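Local coordinates for probable sugar ABC transporter, sugar-binding protein (Streptococcus pneumoniae, PDB 2W7Y), which binds the blood group A-trisaccharide and probably delivers such glycans to an ABC transporter for uptake, at residues E38-E50 with K93-L105. Sequence-based numbering, arbitrary orientation.
Sequences EVLEFYHGYHHSE and KVASGEFPDVIDL. With FUC (alpha-L-fucopyranose), chain C; GAL (beta-D-galactopyranose), chain B.
Leu40 lays both its methyls against Val102 CG2 on the face of the sheet that helix 319-332 covers. Glu41 bonds across through N, O and carboxylate: N takes the anti lone pair of Asp101 OD1 in a long, nearly straight bond (3.3 Å), O accepts Val102 N (3.1 Å), and the chain, extended beyond a CG set between backbone N and carbonyl carbon (chi1 65°), carries OE1 to Lys93 NZ in a salt bridge (2.7 Å). Lys93, on Glu41, and Lys321, on Asp101 OD1, probably ease the repulsion between the two carboxylates (Glu41 OE1 to Asp101 OD2 4.0 Å). Phe42 brings CD1 to 3.3 Å from Val102 CG1 and its rim to Asp104 CB. Tyr43 points to the other face, its ring crossing Pro100; its N to Val102 O (2.9 Å) and Asp104 N to its O (2.8 Å) continue the parallel pairing. Past the strand, Gly45 O accepts fucose O4, Tyr46 holds fucose C6 over one ring face and bonds galactose O1 through OH (2.6 Å), and His48 NE2 meets fucose O3. Charges thus tie the loop before strand 102-104 to mid-strand 39-44, whereas the loop past strand 39-44 contacts sugar, consistent with a cleft at the strands' C-terminal ends as in other solute-binding proteins; water 2 joins Gly45 N to Asp104 O there.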
loop_
_atom_site.group_PDB
_atom_site.type_symbol
_atom_site.label_atom_id
_atom_site.label_comp_id
_atom_site.label_asym_id
_atom_site.label_seq_id
_atom_site.Cartn_x
_atom_site.Cartn_y
_atom_site.Cartn_z
ATOM N N GLU A 38 5.120 32.259 11.466
ATOM C CA GLU A 38 5.023 31.301 10.324
ATOM C C GLU A 38 4.352 29.991 10.724
ATOM O O GLU A 38 4.535 29.503 11.839
ATOM C CB GLU A 38 6.405 31.012 9.738
ATOM C CG GLU A 38 6.940 32.100 8.829
ATOM C CD GLU A 38 8.184 31.667 8.079
ATOM O OE1 GLU A 38 9.242 31.496 8.722
ATOM O OE2 GLU A 38 8.102 31.503 6.843
ATOM N N VAL A 39 3.584 29.424 9.798
ATOM C CA VAL A 39 2.847 28.182 10.037
ATOM C C VAL A 39 3.211 27.126 8.993
ATOM O O VAL A 39 3.099 27.366 7.786
ATOM C CB VAL A 39 1.310 28.420 10.032
ATOM C CG1 VAL A 39 0.546 27.109 10.200
ATOM C CG2 VAL A 39 0.909 29.415 11.123
ATOM N N LEU A 40 3.656 25.966 9.468
ATOM C CA LEU A 40 3.903 24.816 8.603
ATOM C C LEU A 40 2.687 23.885 8.629
ATOM O O LEU A 40 2.429 23.207 9.632
ATOM C CB LEU A 40 5.171 24.072 9.032
ATOM C CG LEU A 40 5.627 22.886 8.174
ATOM C CD1 LEU A 40 6.310 23.352 6.893
ATOM C CD2 LEU A 40 6.551 21.984 8.963
ATOM N N GLU A 41 1.948 23.865 7.518
ATOM C CA GLU A 41 0.732 23.063 7.391
ATOM C C GLU A 41 1.050 21.617 6.999
ATOM O O GLU A 41 1.685 21.368 5.972
ATOM C CB GLU A 41 -0.248 23.714 6.394
ATOM C CG GLU A 41 0.239 23.775 4.939
ATOM C CD GLU A 41 -0.626 24.639 4.020
ATOM O OE1 GLU A 41 -0.371 24.634 2.789
ATOM O OE2 GLU A 41 -1.549 25.322 4.520
ATOM N N PHE A 42 0.615 20.669 7.827
ATOM C CA PHE A 42 0.868 19.253 7.574
ATOM C C PHE A 42 -0.424 18.481 7.323
ATOM O O PHE A 42 -1.249 18.332 8.220
ATOM C CB PHE A 42 1.702 18.628 8.710
ATOM C CG PHE A 42 1.684 17.116 8.732
ATOM C CD1 PHE A 42 2.145 16.374 7.639
ATOM C CD2 PHE A 42 1.209 16.433 9.846
ATOM C CE1 PHE A 42 2.124 14.975 7.652
ATOM C CE2 PHE A 42 1.186 15.037 9.874
ATOM C CZ PHE A 42 1.648 14.305 8.773
ATOM N N TYR A 43 -0.586 17.992 6.097
ATOM C CA TYR A 43 -1.780 17.244 5.711
ATOM C C TYR A 43 -1.586 15.733 5.852
ATOM O O TYR A 43 -0.595 15.179 5.373
ATOM C CB TYR A 43 -2.225 17.622 4.287
ATOM C CG TYR A 43 -2.585 19.085 4.152
ATOM C CD1 TYR A 43 -1.637 20.018 3.729
ATOM C CD2 TYR A 43 -3.864 19.542 4.478
ATOM C CE1 TYR A 43 -1.953 21.365 3.623
ATOM C CE2 TYR A 43 -4.190 20.891 4.377
ATOM C CZ TYR A 43 -3.231 21.798 3.949
ATOM O OH TYR A 43 -3.547 23.137 3.841
ATOM N N HIS A 44 -2.542 15.086 6.519
ATOM C CA HIS A 44 -2.565 13.626 6.700
ATOM C C HIS A 44 -3.999 13.083 6.612
ATOM O O HIS A 44 -4.957 13.852 6.671
ATOM C CB HIS A 44 -1.926 13.241 8.036
ATOM C CG HIS A 44 -2.692 13.715 9.232
ATOM N ND1 HIS A 44 -2.474 14.943 9.818
ATOM C CD2 HIS A 44 -3.677 13.124 9.950
ATOM C CE1 HIS A 44 -3.292 15.090 10.846
ATOM N NE2 HIS A 44 -4.032 14.000 10.949
ATOM N N GLY A 45 -4.140 11.766 6.473
ATOM C CA GLY A 45 -5.458 11.140 6.362
ATOM C C GLY A 45 -5.966 10.432 7.611
ATOM O O GLY A 45 -6.892 9.624 7.540
ATOM N N TYR A 46 -5.372 10.738 8.759
ATOM C CA TYR A 46 -5.805 10.152 10.025
ATOM C C TYR A 46 -6.850 11.046 10.697
ATOM O O TYR A 46 -6.560 11.772 11.649
ATOM C CB TYR A 46 -4.605 9.876 10.934
ATOM C CG TYR A 46 -3.608 8.897 10.348
ATOM C CD1 TYR A 46 -3.865 7.523 10.343
ATOM C CD2 TYR A 46 -2.412 9.342 9.793
ATOM C CE1 TYR A 46 -2.951 6.621 9.797
ATOM C CE2 TYR A 46 -1.489 8.446 9.248
ATOM C CZ TYR A 46 -1.766 7.088 9.253
ATOM O OH TYR A 46 -0.865 6.192 8.710
ATOM N N HIS A 47 -8.072 10.976 10.169
ATOM C CA HIS A 47 -9.199 11.822 10.586
ATOM C C HIS A 47 -10.157 11.082 11.516
ATOM O O HIS A 47 -11.032 11.686 12.131
ATOM C CB HIS A 47 -9.971 12.282 9.347
ATOM C CG HIS A 47 -10.459 11.154 8.489
ATOM N ND1 HIS A 47 -11.623 10.465 8.756
ATOM C CD2 HIS A 47 -9.939 10.593 7.371
ATOM C CE1 HIS A 47 -11.799 9.529 7.840
ATOM N NE2 HIS A 47 -10.792 9.586 6.988
ATOM N N HIS A 48 -9.975 9.768 11.600
ATOM C CA HIS A 48 -10.906 8.859 12.259
ATOM C C HIS A 48 -11.052 9.128 13.751
ATOM O O HIS A 48 -10.067 9.403 14.445
ATOM C CB HIS A 48 -10.454 7.406 12.047
ATOM C CG HIS A 48 -10.081 7.090 10.631
ATOM N ND1 HIS A 48 -10.870 6.315 9.807
ATOM C CD2 HIS A 48 -9.011 7.460 9.888
ATOM C CE1 HIS A 48 -10.298 6.216 8.621
ATOM N NE2 HIS A 48 -9.170 6.903 8.643
ATOM N N SER A 49 -12.289 9.053 14.235
ATOM C CA SER A 49 -12.548 9.049 15.665
ATOM C C SER A 49 -11.934 7.775 16.229
ATOM O O SER A 49 -11.887 6.748 15.546
ATOM C CB SER A 49 -14.048 9.092 15.951
ATOM O OG SER A 49 -14.672 7.856 15.655
ATOM N N GLU A 50 -11.463 7.839 17.472
ATOM C CA GLU A 50 -10.791 6.690 18.082
ATOM C C GLU A 50 -11.705 5.471 18.241
ATOM O O GLU A 50 -11.227 4.354 18.437
ATOM C CB GLU A 50 -10.108 7.069 19.399
ATOM C CG GLU A 50 -11.011 7.675 20.448
ATOM C CD GLU A 50 -10.265 8.013 21.723
ATOM O OE1 GLU A 50 -10.751 8.877 22.478
ATOM O OE2 GLU A 50 -9.193 7.419 21.974
ATOM N N LYS A 93 -2.939 21.749 -5.625
ATOM C CA LYS A 93 -1.830 22.684 -5.445
ATOM C C LYS A 93 -0.810 22.621 -6.583
ATOM O O LYS A 93 -0.317 23.660 -7.020
ATOM C CB LYS A 93 -1.167 22.514 -4.074
ATOM C CG LYS A 93 -2.101 22.841 -2.915
ATOM C CD LYS A 93 -1.376 23.415 -1.713
ATOM C CE LYS A 93 -2.375 23.805 -0.628
ATOM N NZ LYS A 93 -1.766 24.610 0.478
ATOM N N VAL A 94 -0.514 21.414 -7.070
ATOM C CA VAL A 94 0.384 21.215 -8.223
ATOM C C VAL A 94 -0.092 21.999 -9.453
ATOM O O VAL A 94 0.708 22.660 -10.121
ATOM C CB VAL A 94 0.591 19.707 -8.553
ATOM C CG1 VAL A 94 1.349 19.514 -9.869
ATOM C CG2 VAL A 94 1.334 19.011 -7.425
ATOM N N ALA A 95 -1.392 21.921 -9.741
ATOM C CA ALA A 95 -2.034 22.841 -10.679
ATOM C C ALA A 95 -2.004 24.228 -10.047
ATOM O O ALA A 95 -2.447 24.400 -8.915
ATOM C CB ALA A 95 -3.465 22.410 -10.967
ATOM N N SER A 96 -1.477 25.203 -10.782
ATOM C CA SER A 96 -1.142 26.548 -10.262
ATOM C C SER A 96 0.239 26.603 -9.579
ATOM O O SER A 96 0.565 27.569 -8.883
ATOM C CB SER A 96 -2.262 27.167 -9.396
ATOM O OG SER A 96 -2.278 26.645 -8.082
ATOM N N GLY A 97 1.035 25.556 -9.800
ATOM C CA GLY A 97 2.469 25.555 -9.500
ATOM C C GLY A 97 2.886 25.601 -8.044
ATOM O O GLY A 97 3.928 26.169 -7.710
ATOM N N GLU A 98 2.085 24.993 -7.177
ATOM C CA GLU A 98 2.363 24.998 -5.742
ATOM C C GLU A 98 2.422 23.577 -5.166
ATOM O O GLU A 98 2.272 22.590 -5.891
ATOM C CB GLU A 98 1.324 25.857 -5.006
ATOM C CG GLU A 98 1.356 27.337 -5.394
ATOM C CD GLU A 98 0.169 28.126 -4.874
ATOM O OE1 GLU A 98 -0.113 29.205 -5.439
ATOM O OE2 GLU A 98 -0.485 27.680 -3.907
ATOM N N PHE A 99 2.662 23.480 -3.864
ATOM C CA PHE A 99 2.693 22.198 -3.174
ATOM C C PHE A 99 2.300 22.414 -1.711
ATOM O O PHE A 99 2.634 23.454 -1.135
ATOM C CB PHE A 99 4.085 21.558 -3.281
ATOM C CG PHE A 99 4.077 20.059 -3.159
ATOM C CD1 PHE A 99 3.659 19.260 -4.225
ATOM C CD2 PHE A 99 4.486 19.441 -1.978
ATOM C CE1 PHE A 99 3.645 17.874 -4.115
ATOM C CE2 PHE A 99 4.472 18.054 -1.855
ATOM C CZ PHE A 99 4.052 17.270 -2.925
ATOM N N PRO A 100 1.560 21.452 -1.113
ATOM C CA PRO A 100 1.281 21.537 0.325
ATOM C C PRO A 100 2.583 21.529 1.114
ATOM O O PRO A 100 3.490 20.756 0.789
ATOM C CB PRO A 100 0.473 20.260 0.608
ATOM C CG PRO A 100 0.750 19.352 -0.549
ATOM C CD PRO A 100 0.941 20.261 -1.721
ATOM N N ASP A 101 2.686 22.393 2.124
ATOM C CA ASP A 101 3.919 22.513 2.914
ATOM C C ASP A 101 4.499 21.140 3.255
ATOM O O ASP A 101 5.646 20.841 2.923
ATOM C CB ASP A 101 3.678 23.327 4.188
ATOM C CG ASP A 101 3.405 24.796 3.913
ATOM O OD1 ASP A 101 2.984 25.493 4.862
ATOM O OD2 ASP A 101 3.610 25.265 2.768
ATOM N N VAL A 102 3.692 20.314 3.918
ATOM C CA VAL A 102 4.044 18.929 4.229
ATOM C C VAL A 102 2.797 18.092 3.990
ATOM O O VAL A 102 1.703 18.476 4.407
ATOM C CB VAL A 102 4.502 18.753 5.712
ATOM C CG1 VAL A 102 4.872 17.289 6.012
ATOM C CG2 VAL A 102 5.672 19.670 6.047
ATOM N N ILE A 103 2.951 16.966 3.296
ATOM C CA ILE A 103 1.857 16.006 3.162
ATOM C C ILE A 103 2.344 14.577 3.385
ATOM O O ILE A 103 3.394 14.192 2.872
ATOM C CB ILE A 103 1.082 16.157 1.811
ATOM C CG1 ILE A 103 -0.174 15.266 1.795
ATOM C CG2 ILE A 103 2.005 15.909 0.605
ATOM C CD1 ILE A 103 -1.255 15.704 0.819
ATOM N N ASP A 104 1.598 13.820 4.186
ATOM C CA ASP A 104 1.794 12.379 4.301
ATOM C C ASP A 104 0.859 11.701 3.312
ATOM O O ASP A 104 -0.359 11.670 3.498
ATOM C CB ASP A 104 1.548 11.876 5.734
ATOM C CG ASP A 104 1.613 10.346 5.844
ATOM O OD1 ASP A 104 0.926 9.790 6.729
ATOM O OD2 ASP A 104 2.332 9.696 5.048
ATOM N N LEU A 105 1.455 11.161 2.257
ATOM C CA LEU A 105 0.718 10.591 1.143
ATOM C C LEU A 105 0.125 9.219 1.449
ATOM O O LEU A 105 -0.730 8.742 0.706
ATOM C CB LEU A 105 1.606 10.544 -0.102
ATOM C CG LEU A 105 1.864 11.904 -0.758
ATOM C CD1 LEU A 105 2.865 11.762 -1.881
ATOM C CD2 LEU A 105 0.551 12.508 -1.273
HETATM C C1 FUC C . -4.739 4.924 4.419
HETATM C C2 FUC C . -6.247 4.980 4.674
HETATM C C3 FUC C . -6.508 5.423 6.115
HETATM C C4 FUC C . -5.858 6.784 6.366
HETATM C C5 FUC C . -4.367 6.705 6.020
HETATM C C6 FUC C . -3.665 8.055 6.127
HETATM O O2 FUC C . -6.808 3.710 4.453
HETATM O O3 FUC C . -7.890 5.452 6.402
HETATM O O4 FUC C . -6.491 7.782 5.588
HETATM O O5 FUC C . -4.149 6.184 4.716
HETATM C C1 GAL B . -2.107 3.488 6.261
HETATM C C2 GAL B . -2.781 3.613 4.894
HETATM C C3 GAL B . -2.515 2.368 4.043
HETATM C C4 GAL B . -1.031 1.982 4.039
HETATM C C5 GAL B . -0.540 1.880 5.490
HETATM C C6 GAL B . 0.934 1.490 5.627
HETATM O O1 GAL B . -2.137 4.745 6.900
HETATM O O2 GAL B . -4.168 3.779 5.103
HETATM O O3 GAL B . -2.988 2.574 2.731
HETATM O O4 GAL B . -0.308 2.946 3.310
HETATM O O5 GAL B . -0.751 3.115 6.148
HETATM O O6 GAL B . 1.145 0.933 6.911
HETATM O O HOH W 1 1.677 27.325 2.891
HETATM O O HOH W 2 -1.531 10.499 5.786
HETATM O O HOH W 3 1.105 7.397 7.573
#